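Local coordinates for protein mandelate racemase (Bordetella bronchiseptica, PDB 3H12) that probably catalyses a metal-assisted racemisation or related reaction on a carboxylate substrate, as a putative mandelate racemase of the enolase superfamily, at residues L172-A177 against V200-S205; F226-S231 against I250-N255; D195-V200 against G222-E227. All coordinates share one frame; numbering follows the deposited sequence.

Contact 1: residues L172-A177 against V200-S205; sequences LKVGRA and VDANQS. With NA (sodium ion), chain C.
V200 meets V174 through one methyl: its CG1, set anti to its own backbone N (chi1 169°), comes within 3.4 Å of V174 CG2, closer than carbon atoms usually pack, and the two side chains cross at about a right angle. D201 then takes over the backbone pairing of the two parallel strands. Its N donates to L172 O at 2.9 Å, and its O accepts from V174 N. The D201 side chain runs alongside that of K173, both pointing the same way. OD2 binds the sodium ion at 2.5 Å and also forms a salt bridge with K173 NZ at 2.7 Å; the ammonium group sits above the carboxylate plane. N203 N donates to OD1 from its anti side, out of the carboxylate plane, making an Asx turn, and OD1 also accepts a hydrogen bond from a metal-bound water, so both carboxylate oxygens are fixed. A202 lays its CB on V174 CG2, while its O is taken by both N and OG of S205, closing a type I' turn. N203 brings OD1 back to K173 NZ at 3.0 Å, in the carbonyl plane and on a lone pair; the lysine chain, bent at chi2 (-74°), thereby reaches two acceptors at once. S205 OG lies 3.2 Å from G175 CA and leaves little room there; the backbone of G175, with its positive phi, itself calls for glycine. The contact spans the C-terminal ends of two neighbouring strands in a beta-alpha-beta unit of the barrel domain. Helix 178-192 packs on L172, V174 and V200, strand 139-146 lies beside L172 and K173, and strand 24-25 touches K173 and N203.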
loop_
_atom_site.group_PDB
_atom_site.type_symbol
_atom_site.label_atom_id
_atom_site.label_comp_id
_atom_site.label_asym_id
_atom_site.label_seq_id
_atom_site.Cartn_x
_atom_site.Cartn_y
_atom_site.Cartn_z
ATOM N N LEU A 172 -28.198 -7.188 -22.597
ATOM C CA LEU A 172 -29.361 -6.516 -22.116
ATOM C C LEU A 172 -28.973 -5.154 -21.595
ATOM O O LEU A 172 -28.037 -5.008 -20.760
ATOM C CB LEU A 172 -29.971 -7.281 -20.895
ATOM C CG LEU A 172 -31.148 -6.533 -20.189
ATOM C CD1 LEU A 172 -32.414 -6.592 -21.200
ATOM C CD2 LEU A 172 -31.469 -7.357 -18.889
ATOM N N LYS A 173 -29.736 -4.128 -21.954
ATOM C CA LYS A 173 -29.554 -2.795 -21.366
ATOM C C LYS A 173 -30.356 -2.645 -20.113
ATOM O O LYS A 173 -31.515 -3.063 -20.005
ATOM C CB LYS A 173 -30.077 -1.719 -22.337
ATOM C CG LYS A 173 -29.375 -1.764 -23.653
ATOM C CD LYS A 173 -27.904 -1.179 -23.541
ATOM C CE LYS A 173 -27.206 -1.026 -24.826
ATOM N NZ LYS A 173 -25.966 -0.125 -24.649
ATOM N N VAL A 174 -29.717 -2.017 -19.109
ATOM C CA VAL A 174 -30.318 -1.936 -17.724
ATOM C C VAL A 174 -30.053 -0.529 -17.194
ATOM O O VAL A 174 -29.379 0.334 -17.816
ATOM C CB VAL A 174 -29.725 -2.985 -16.766
ATOM C CG1 VAL A 174 -29.912 -4.396 -17.226
ATOM C CG2 VAL A 174 -28.203 -2.698 -16.536
ATOM N N GLY A 175 -30.718 -0.209 -16.034
ATOM C CA GLY A 175 -30.255 0.957 -15.302
ATOM C C GLY A 175 -31.388 1.872 -14.967
ATOM O O GLY A 175 -31.242 2.748 -14.084
ATOM N N ARG A 176 -32.483 1.795 -15.687
ATOM C CA ARG A 176 -33.590 2.764 -15.374
ATOM C C ARG A 176 -34.405 2.178 -14.176
ATOM O O ARG A 176 -34.798 2.954 -13.252
ATOM C CB ARG A 176 -34.476 3.029 -16.604
ATOM C CG ARG A 176 -35.705 3.851 -16.413
ATOM C CD ARG A 176 -36.697 3.218 -17.359
ATOM N NE ARG A 176 -36.931 4.096 -18.413
ATOM C CZ ARG A 176 -37.565 3.763 -19.516
ATOM N NH1 ARG A 176 -38.038 2.496 -19.725
ATOM N NH2 ARG A 176 -37.748 4.732 -20.386
ATOM N N ALA A 177 -34.668 0.882 -14.200
ATOM C CA ALA A 177 -35.529 0.321 -13.176
ATOM C C ALA A 177 -34.955 -0.993 -12.716
ATOM O O ALA A 177 -35.249 -2.052 -13.228
ATOM C CB ALA A 177 -36.987 0.163 -13.830
ATOM N N VAL A 200 -24.633 -7.537 -19.636
ATOM C CA VAL A 200 -25.515 -6.462 -19.122
ATOM C C VAL A 200 -24.784 -5.188 -19.298
ATOM O O VAL A 200 -23.536 -5.101 -19.090
ATOM C CB VAL A 200 -25.776 -6.755 -17.567
ATOM C CG1 VAL A 200 -26.441 -5.595 -16.851
ATOM C CG2 VAL A 200 -26.733 -7.990 -17.591
ATOM N N ASP A 201 -25.506 -4.107 -19.658
ATOM C CA ASP A 201 -24.843 -2.788 -19.964
ATOM C C ASP A 201 -25.737 -1.698 -19.361
ATOM O O ASP A 201 -26.932 -1.544 -19.720
ATOM C CB ASP A 201 -24.774 -2.671 -21.488
ATOM C CG ASP A 201 -24.163 -1.335 -21.942
ATOM O OD1 ASP A 201 -23.887 -0.410 -21.096
ATOM O OD2 ASP A 201 -23.946 -1.264 -23.189
ATOM N N ALA A 202 -25.201 -0.962 -18.367
ATOM C CA ALA A 202 -26.008 0.113 -17.716
ATOM C C ALA A 202 -25.767 1.474 -18.247
ATOM O O ALA A 202 -26.398 2.453 -17.780
ATOM C CB ALA A 202 -25.601 0.115 -16.180
ATOM N N ASN A 203 -24.891 1.620 -19.296
ATOM C CA ASN A 203 -24.635 2.944 -19.919
ATOM C C ASN A 203 -24.465 4.051 -18.849
ATOM O O ASN A 203 -24.940 5.199 -18.973
ATOM C CB ASN A 203 -25.836 3.403 -20.883
ATOM C CG ASN A 203 -25.797 2.633 -22.184
ATOM O OD1 ASN A 203 -26.520 1.654 -22.328
ATOM N ND2 ASN A 203 -24.927 3.064 -23.120
ATOM N N GLN A 204 -23.619 3.729 -17.885
ATOM C CA GLN A 204 -23.205 4.697 -16.781
ATOM C C GLN A 204 -24.368 5.165 -15.942
ATOM O O GLN A 204 -24.286 6.263 -15.387
ATOM C CB GLN A 204 -22.519 5.973 -17.386
ATOM C CG GLN A 204 -21.398 5.619 -18.420
ATOM C CD GLN A 204 -20.702 6.879 -18.907
ATOM O OE1 GLN A 204 -20.153 7.671 -18.098
ATOM N NE2 GLN A 204 -20.793 7.200 -20.218
ATOM N N SER A 205 -25.460 4.399 -15.900
ATOM C CA SER A 205 -26.676 5.007 -15.338
ATOM C C SER A 205 -26.823 4.717 -13.820
ATOM O O SER A 205 -27.794 5.234 -13.209
ATOM C CB SER A 205 -27.872 4.602 -16.202
ATOM O OG SER A 205 -28.144 3.281 -15.862
HETATM NA NA NA C . -22.218 0.001 -24.404
HETATM O O HOH W 1 -28.620 1.310 -20.516
HETATM O O HOH W 2 -30.413 4.963 -13.302
HETATM O O HOH W 3 -22.378 1.232 -22.442
HETATM O O HOH W 4 -23.636 1.674 -25.261
HETATM O O HOH W 5 -22.771 -1.040 -26.609
#

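Contact 2: residues F226-S231 against I250-N255; sequences FEEPLS and IATGEN. With NA (sodium ion), chain C.
E227 and E254 meet at the sodium ion, which both coordinate. E227 OE2 binds it at 2.4 Å and E254 OE2 at 2.2 Å; the two oxygens stand 3.2 Å apart, neighbours because they share the cation. The side chains cross at about a right angle, with carboxylate planes turned 69° against each other. E227 reaches the ion fully extended, whereas E254 starts with CG wedged between its backbone N and carbonyl carbon (chi1 75°) and then runs straight to the metal.

Water extends this polar network. E228 binds no metal directly, but its OE1 accepts from one metal-bound water, and E254 OE1 accepts from another. E228 OE2 accepts a hydrogen bond from a further water at 2.6 Å, which also bonds T252 OG1 and N255 N and so ties the glutamate to the opposite loop. The carboxylates of E228 and E254 are stacked, their planes 22° from parallel.

Backbone hydrogen bonds pair the parallel strands: A251 N donates to F226 O at 2.9 Å, and E228 N to A251 O at 3.0 Å.

Apolar packing occupies the F226 and I250 side of the sheet. I250 CD1 approaches F226 CB, P229 CG faces I250 CG2 at 4.3 Å, and P229 CB sits 3.5 Å above the centre of the F226 ring. Helix 235-242 packs on P229 and I250.

Three glutamates thus converge at the strand ends. The cation, with the salt bridge from K171 to E227 OE1, probably offsets the repulsion among their carboxylates, consistent with the acidic metal sites of the enolase superfamily.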
loop_
_atom_site.group_PDB
_atom_site.type_symbol
_atom_site.label_atom_id
_atom_site.label_comp_id
_atom_site.label_asym_id
_atom_site.label_seq_id
_atom_site.Cartn_x
_atom_site.Cartn_y
_atom_site.Cartn_z
ATOM N N PHE A 226 -20.530 -6.884 -16.912
ATOM C CA PHE A 226 -21.329 -5.710 -16.485
ATOM C C PHE A 226 -20.590 -4.542 -17.041
ATOM O O PHE A 226 -19.454 -4.189 -16.645
ATOM C CB PHE A 226 -21.236 -5.746 -14.933
ATOM C CG PHE A 226 -22.166 -4.787 -14.226
ATOM C CD1 PHE A 226 -23.102 -4.050 -14.926
ATOM C CD2 PHE A 226 -22.092 -4.640 -12.854
ATOM C CE1 PHE A 226 -24.018 -3.211 -14.244
ATOM C CE2 PHE A 226 -22.994 -3.751 -12.120
ATOM C CZ PHE A 226 -23.934 -3.039 -12.839
ATOM N N GLU A 227 -21.193 -4.010 -18.124
ATOM C CA GLU A 227 -20.639 -2.923 -18.949
ATOM C C GLU A 227 -21.160 -1.560 -18.582
ATOM O O GLU A 227 -22.300 -1.405 -18.216
ATOM C CB GLU A 227 -20.996 -3.234 -20.428
ATOM C CG GLU A 227 -20.694 -2.079 -21.383
ATOM C CD GLU A 227 -20.860 -2.592 -22.795
ATOM O OE1 GLU A 227 -21.032 -3.807 -23.076
ATOM O OE2 GLU A 227 -20.708 -1.664 -23.701
ATOM N N GLU A 228 -20.196 -0.642 -18.538
ATOM C CA GLU A 228 -20.443 0.779 -18.106
ATOM C C GLU A 228 -21.374 0.768 -16.875
ATOM O O GLU A 228 -22.427 1.407 -16.810
ATOM C CB GLU A 228 -21.081 1.648 -19.251
ATOM C CG GLU A 228 -19.961 2.117 -20.209
ATOM C CD GLU A 228 -20.378 3.318 -21.037
ATOM O OE1 GLU A 228 -21.621 3.532 -21.221
ATOM O OE2 GLU A 228 -19.457 4.102 -21.373
ATOM N N PRO A 229 -21.022 0.063 -15.777
ATOM C CA PRO A 229 -21.875 -0.012 -14.579
ATOM C C PRO A 229 -22.014 1.355 -13.937
ATOM O O PRO A 229 -23.039 1.597 -13.271
ATOM C CB PRO A 229 -21.103 -0.932 -13.656
ATOM C CG PRO A 229 -19.622 -0.784 -14.080
ATOM C CD PRO A 229 -19.759 -0.711 -15.623
ATOM N N LEU A 230 -20.980 2.253 -14.087
ATOM C CA LEU A 230 -20.940 3.525 -13.361
ATOM C C LEU A 230 -20.410 4.563 -14.398
ATOM O O LEU A 230 -19.955 4.228 -15.523
ATOM C CB LEU A 230 -19.813 3.496 -12.258
ATOM C CG LEU A 230 -20.062 2.377 -11.207
ATOM C CD1 LEU A 230 -18.810 2.411 -10.328
ATOM C CD2 LEU A 230 -21.301 2.711 -10.391
ATOM N N SER A 231 -20.513 5.868 -14.048
ATOM C CA SER A 231 -19.784 6.892 -14.785
ATOM C C SER A 231 -18.380 6.444 -15.084
ATOM O O SER A 231 -17.655 5.950 -14.203
ATOM C CB SER A 231 -19.707 8.089 -13.817
ATOM O OG SER A 231 -18.803 9.061 -14.397
ATOM N N ILE A 250 -15.987 -6.895 -15.031
ATOM C CA ILE A 250 -16.341 -5.455 -15.138
ATOM C C ILE A 250 -15.756 -4.940 -16.478
ATOM O O ILE A 250 -14.547 -5.007 -16.732
ATOM C CB ILE A 250 -15.748 -4.710 -13.885
ATOM C CG1 ILE A 250 -16.222 -5.330 -12.599
ATOM C CG2 ILE A 250 -16.086 -3.211 -14.021
ATOM C CD1 ILE A 250 -17.774 -5.545 -12.505
ATOM N N ALA A 251 -16.636 -4.346 -17.303
ATOM C CA ALA A 251 -16.231 -3.946 -18.658
ATOM C C ALA A 251 -16.569 -2.486 -18.882
ATOM O O ALA A 251 -17.581 -2.013 -18.422
ATOM C CB ALA A 251 -17.055 -4.802 -19.710
ATOM N N THR A 252 -15.674 -1.706 -19.484
ATOM C CA THR A 252 -16.046 -0.382 -19.927
ATOM C C THR A 252 -15.053 -0.031 -21.045
ATOM O O THR A 252 -13.993 -0.636 -21.204
ATOM C CB THR A 252 -15.980 0.583 -18.692
ATOM O OG1 THR A 252 -16.453 1.859 -19.196
ATOM C CG2 THR A 252 -14.537 0.797 -18.187
ATOM N N GLY A 253 -15.452 0.956 -21.864
ATOM C CA GLY A 253 -14.407 1.557 -22.721
ATOM C C GLY A 253 -14.975 2.351 -23.942
ATOM O O GLY A 253 -14.140 3.064 -24.519
ATOM N N GLU A 254 -16.262 2.186 -24.282
ATOM C CA GLU A 254 -16.696 2.990 -25.427
ATOM C C GLU A 254 -16.539 4.481 -25.240
ATOM O O GLU A 254 -16.421 5.236 -26.241
ATOM C CB GLU A 254 -18.101 2.601 -25.797
ATOM C CG GLU A 254 -19.064 3.142 -24.837
ATOM C CD GLU A 254 -20.456 2.496 -25.132
ATOM O OE1 GLU A 254 -21.400 3.149 -25.564
ATOM O OE2 GLU A 254 -20.488 1.297 -24.870
ATOM N N ASN A 255 -16.532 4.998 -24.003
ATOM C CA ASN A 255 -16.454 6.415 -23.769
ATOM C C ASN A 255 -15.148 6.843 -23.087
ATOM O O ASN A 255 -15.065 7.973 -22.582
ATOM C CB ASN A 255 -17.707 6.845 -22.935
ATOM C CG ASN A 255 -18.963 6.800 -23.751
ATOM O OD1 ASN A 255 -19.953 6.080 -23.394
ATOM N ND2 ASN A 255 -18.913 7.444 -24.902
HETATM NA NA NA C . -22.218 0.001 -24.404
HETATM O O HOH W 6 -16.905 3.500 -21.552
HETATM O O HOH W 3 -22.378 1.232 -22.442
HETATM O O HOH W 4 -23.636 1.674 -25.261
HETATM O O HOH W 5 -22.771 -1.040 -26.609
#

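Contact 3: residues D195-V200 against G222-E227; sequences DVEILV and GCYWFE. With NA (sodium ion), chain C.
Two adjacent parallel strands of the barrel, 197-201 and 225-227, form this contact; the axes of 197-200 and 225-227 approach to 5.1 Å at 25°. Backbone bonds run from Y224 N to I198 O at 2.8 Å, from V200 N to W225 O, and from E227 N to V200 O, the last nearly straight. On one side L199 lays CD2 over a face of the W225 indole, a CH-pi contact 3.8 Å from the centroid of the six-membered ring and offset toward its rim. W225 has CG between its backbone N and carbonyl carbon (chi1 75°), which places one face of the indole against L199 and brings V200 O to its edge. L199 CD1 meanwhile rests against Y224 CB.

The strands belong to a beta-alpha-beta unit whose helix 208-220 ends in a Schellman motif, with G222 as its C-prime residue. Just beyond it, C223 places SG 3.9 Å from V200 CG2 and 4.2 Å from I198 CG2, on the side where L218 of that helix packs against C223 and V200. At the strand entrance, one water lies within hydrogen-bonding distance of E197 OE1 and G222 O and accepts from I198 N. E197 OE1 also approaches Y224 CD1 at 3.5 Å, the carboxylate and ring planes being 64° apart. R249 makes a cation-pi interaction with the Y224 ring.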
loop_
_atom_site.group_PDB
_atom_site.type_symbol
_atom_site.label_atom_id
_atom_site.label_comp_id
_atom_site.label_asym_id
_atom_site.label_seq_id
_atom_site.Cartn_x
_atom_site.Cartn_y
_atom_site.Cartn_z
ATOM N N ASP A 195 -25.525 -22.317 -21.105
ATOM C CA ASP A 195 -24.425 -22.069 -22.088
ATOM C C ASP A 195 -24.495 -20.755 -22.929
ATOM O O ASP A 195 -23.485 -20.295 -23.560
ATOM C CB ASP A 195 -24.286 -23.168 -23.096
ATOM C CG ASP A 195 -23.780 -24.408 -22.497
ATOM O OD1 ASP A 195 -22.546 -24.545 -22.229
ATOM O OD2 ASP A 195 -24.676 -25.232 -22.287
ATOM N N VAL A 196 -25.649 -20.145 -22.934
ATOM C CA VAL A 196 -25.800 -18.849 -23.701
ATOM C C VAL A 196 -25.256 -17.758 -22.785
ATOM O O VAL A 196 -25.572 -17.762 -21.554
ATOM C CB VAL A 196 -27.261 -18.589 -23.909
ATOM C CG1 VAL A 196 -27.468 -17.147 -24.483
ATOM C CG2 VAL A 196 -27.785 -19.741 -24.891
ATOM N N GLU A 197 -24.421 -16.870 -23.319
ATOM C CA GLU A 197 -23.889 -15.852 -22.431
ATOM C C GLU A 197 -24.819 -14.661 -22.410
ATOM O O GLU A 197 -25.335 -14.257 -23.476
ATOM C CB GLU A 197 -22.541 -15.386 -22.875
ATOM C CG GLU A 197 -21.526 -16.556 -22.925
ATOM C CD GLU A 197 -21.053 -16.983 -21.525
ATOM O OE1 GLU A 197 -21.503 -16.437 -20.516
ATOM O OE2 GLU A 197 -20.216 -17.967 -21.475
ATOM N N ILE A 198 -25.083 -14.055 -21.238
ATOM C CA ILE A 198 -25.918 -12.896 -21.074
ATOM C C ILE A 198 -25.022 -11.749 -20.555
ATOM O O ILE A 198 -24.345 -11.927 -19.493
ATOM C CB ILE A 198 -27.083 -13.152 -20.139
ATOM C CG1 ILE A 198 -27.975 -14.285 -20.728
ATOM C CG2 ILE A 198 -27.872 -11.804 -19.888
ATOM C CD1 ILE A 198 -29.134 -14.648 -19.722
ATOM N N LEU A 199 -24.911 -10.686 -21.350
ATOM C CA LEU A 199 -24.105 -9.476 -21.011
ATOM C C LEU A 199 -25.078 -8.441 -20.524
ATOM O O LEU A 199 -26.239 -8.418 -21.001
ATOM C CB LEU A 199 -23.436 -8.995 -22.269
ATOM C CG LEU A 199 -22.196 -9.876 -22.740
ATOM C CD1 LEU A 199 -22.495 -11.318 -22.962
ATOM C CD2 LEU A 199 -21.787 -9.146 -24.032
ATOM N N VAL A 200 -24.633 -7.537 -19.636
ATOM C CA VAL A 200 -25.515 -6.462 -19.122
ATOM C C VAL A 200 -24.784 -5.188 -19.298
ATOM O O VAL A 200 -23.536 -5.101 -19.090
ATOM C CB VAL A 200 -25.776 -6.755 -17.567
ATOM C CG1 VAL A 200 -26.441 -5.595 -16.851
ATOM C CG2 VAL A 200 -26.733 -7.990 -17.591
ATOM N N GLY A 222 -25.295 -15.574 -13.480
ATOM C CA GLY A 222 -24.167 -16.129 -14.268
ATOM C C GLY A 222 -23.833 -15.227 -15.458
ATOM O O GLY A 222 -23.376 -15.683 -16.497
ATOM N N CYS A 223 -23.991 -13.896 -15.301
ATOM C CA CYS A 223 -23.776 -12.986 -16.452
ATOM C C CYS A 223 -22.279 -12.867 -16.823
ATOM O O CYS A 223 -21.377 -12.988 -15.974
ATOM C CB CYS A 223 -24.282 -11.574 -16.158
ATOM S SG CYS A 223 -26.066 -11.551 -16.072
ATOM N N TYR A 224 -22.011 -12.664 -18.126
ATOM C CA TYR A 224 -20.611 -12.647 -18.575
ATOM C C TYR A 224 -19.901 -11.342 -18.211
ATOM O O TYR A 224 -18.701 -11.429 -17.771
ATOM C CB TYR A 224 -20.654 -12.883 -20.075
ATOM C CG TYR A 224 -19.249 -13.072 -20.703
ATOM C CD1 TYR A 224 -18.689 -14.302 -20.701
ATOM C CD2 TYR A 224 -18.596 -11.987 -21.295
ATOM C CE1 TYR A 224 -17.446 -14.505 -21.284
ATOM C CE2 TYR A 224 -17.359 -12.126 -21.947
ATOM C CZ TYR A 224 -16.791 -13.425 -21.884
ATOM O OH TYR A 224 -15.551 -13.574 -22.467
ATOM N N TRP A 225 -20.577 -10.194 -18.378
ATOM C CA TRP A 225 -19.921 -8.936 -17.985
ATOM C C TRP A 225 -20.995 -7.920 -17.621
ATOM O O TRP A 225 -22.188 -8.092 -17.960
ATOM C CB TRP A 225 -18.886 -8.409 -19.030
ATOM C CG TRP A 225 -19.442 -7.772 -20.302
ATOM C CD1 TRP A 225 -20.503 -6.879 -20.479
ATOM C CD2 TRP A 225 -18.836 -7.885 -21.582
ATOM N NE1 TRP A 225 -20.589 -6.456 -21.837
ATOM C CE2 TRP A 225 -19.535 -7.025 -22.497
ATOM C CE3 TRP A 225 -17.736 -8.596 -22.014
ATOM C CZ2 TRP A 225 -19.183 -6.943 -23.882
ATOM C CZ3 TRP A 225 -17.335 -8.467 -23.346
ATOM C CH2 TRP A 225 -18.071 -7.652 -24.250
ATOM N N PHE A 226 -20.530 -6.884 -16.912
ATOM C CA PHE A 226 -21.329 -5.710 -16.485
ATOM C C PHE A 226 -20.590 -4.542 -17.041
ATOM O O PHE A 226 -19.454 -4.189 -16.645
ATOM C CB PHE A 226 -21.236 -5.746 -14.933
ATOM C CG PHE A 226 -22.166 -4.787 -14.226
ATOM C CD1 PHE A 226 -23.102 -4.050 -14.926
ATOM C CD2 PHE A 226 -22.092 -4.640 -12.854
ATOM C CE1 PHE A 226 -24.018 -3.211 -14.244
ATOM C CE2 PHE A 226 -22.994 -3.751 -12.120
ATOM C CZ PHE A 226 -23.934 -3.039 -12.839
ATOM N N GLU A 227 -21.193 -4.010 -18.124
ATOM C CA GLU A 227 -20.639 -2.923 -18.949
ATOM C C GLU A 227 -21.160 -1.560 -18.582
ATOM O O GLU A 227 -22.300 -1.405 -18.216
ATOM C CB GLU A 227 -20.996 -3.234 -20.428
ATOM C CG GLU A 227 -20.694 -2.079 -21.383
ATOM C CD GLU A 227 -20.860 -2.592 -22.795
ATOM O OE1 GLU A 227 -21.032 -3.807 -23.076
ATOM O OE2 GLU A 227 -20.708 -1.664 -23.701
HETATM NA NA NA C . -22.218 0.001 -24.404
HETATM O O HOH W 7 -23.457 -15.400 -19.204
HETATM O O HOH W 4 -23.636 1.674 -25.261
HETATM O O HOH W 5 -22.771 -1.040 -26.609
HETATM O O HOH W 3 -22.378 1.232 -22.442
#

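How the contacts relate
All three contacts are largely buried and join successive strands of one barrel sheet, but they sample different levels of it. Contact 3 shares strand 197-201 with contact 1 and strand 225-227 with contact 2, and reaches back to the strand entrances, where G222 is exposed and E197 partly so; its side-chain contacts are mainly apolar and aromatic. Contacts 1 and 2 occupy the strand exits and are richer in charge. Contact 1 pairs a lysine with its metal ligand, whereas contact 2 gathers carboxylates. D201, E227 and E254 together complete the protein share of the sodium site, and Q204 N probably bonds E228 O between the two exit loops.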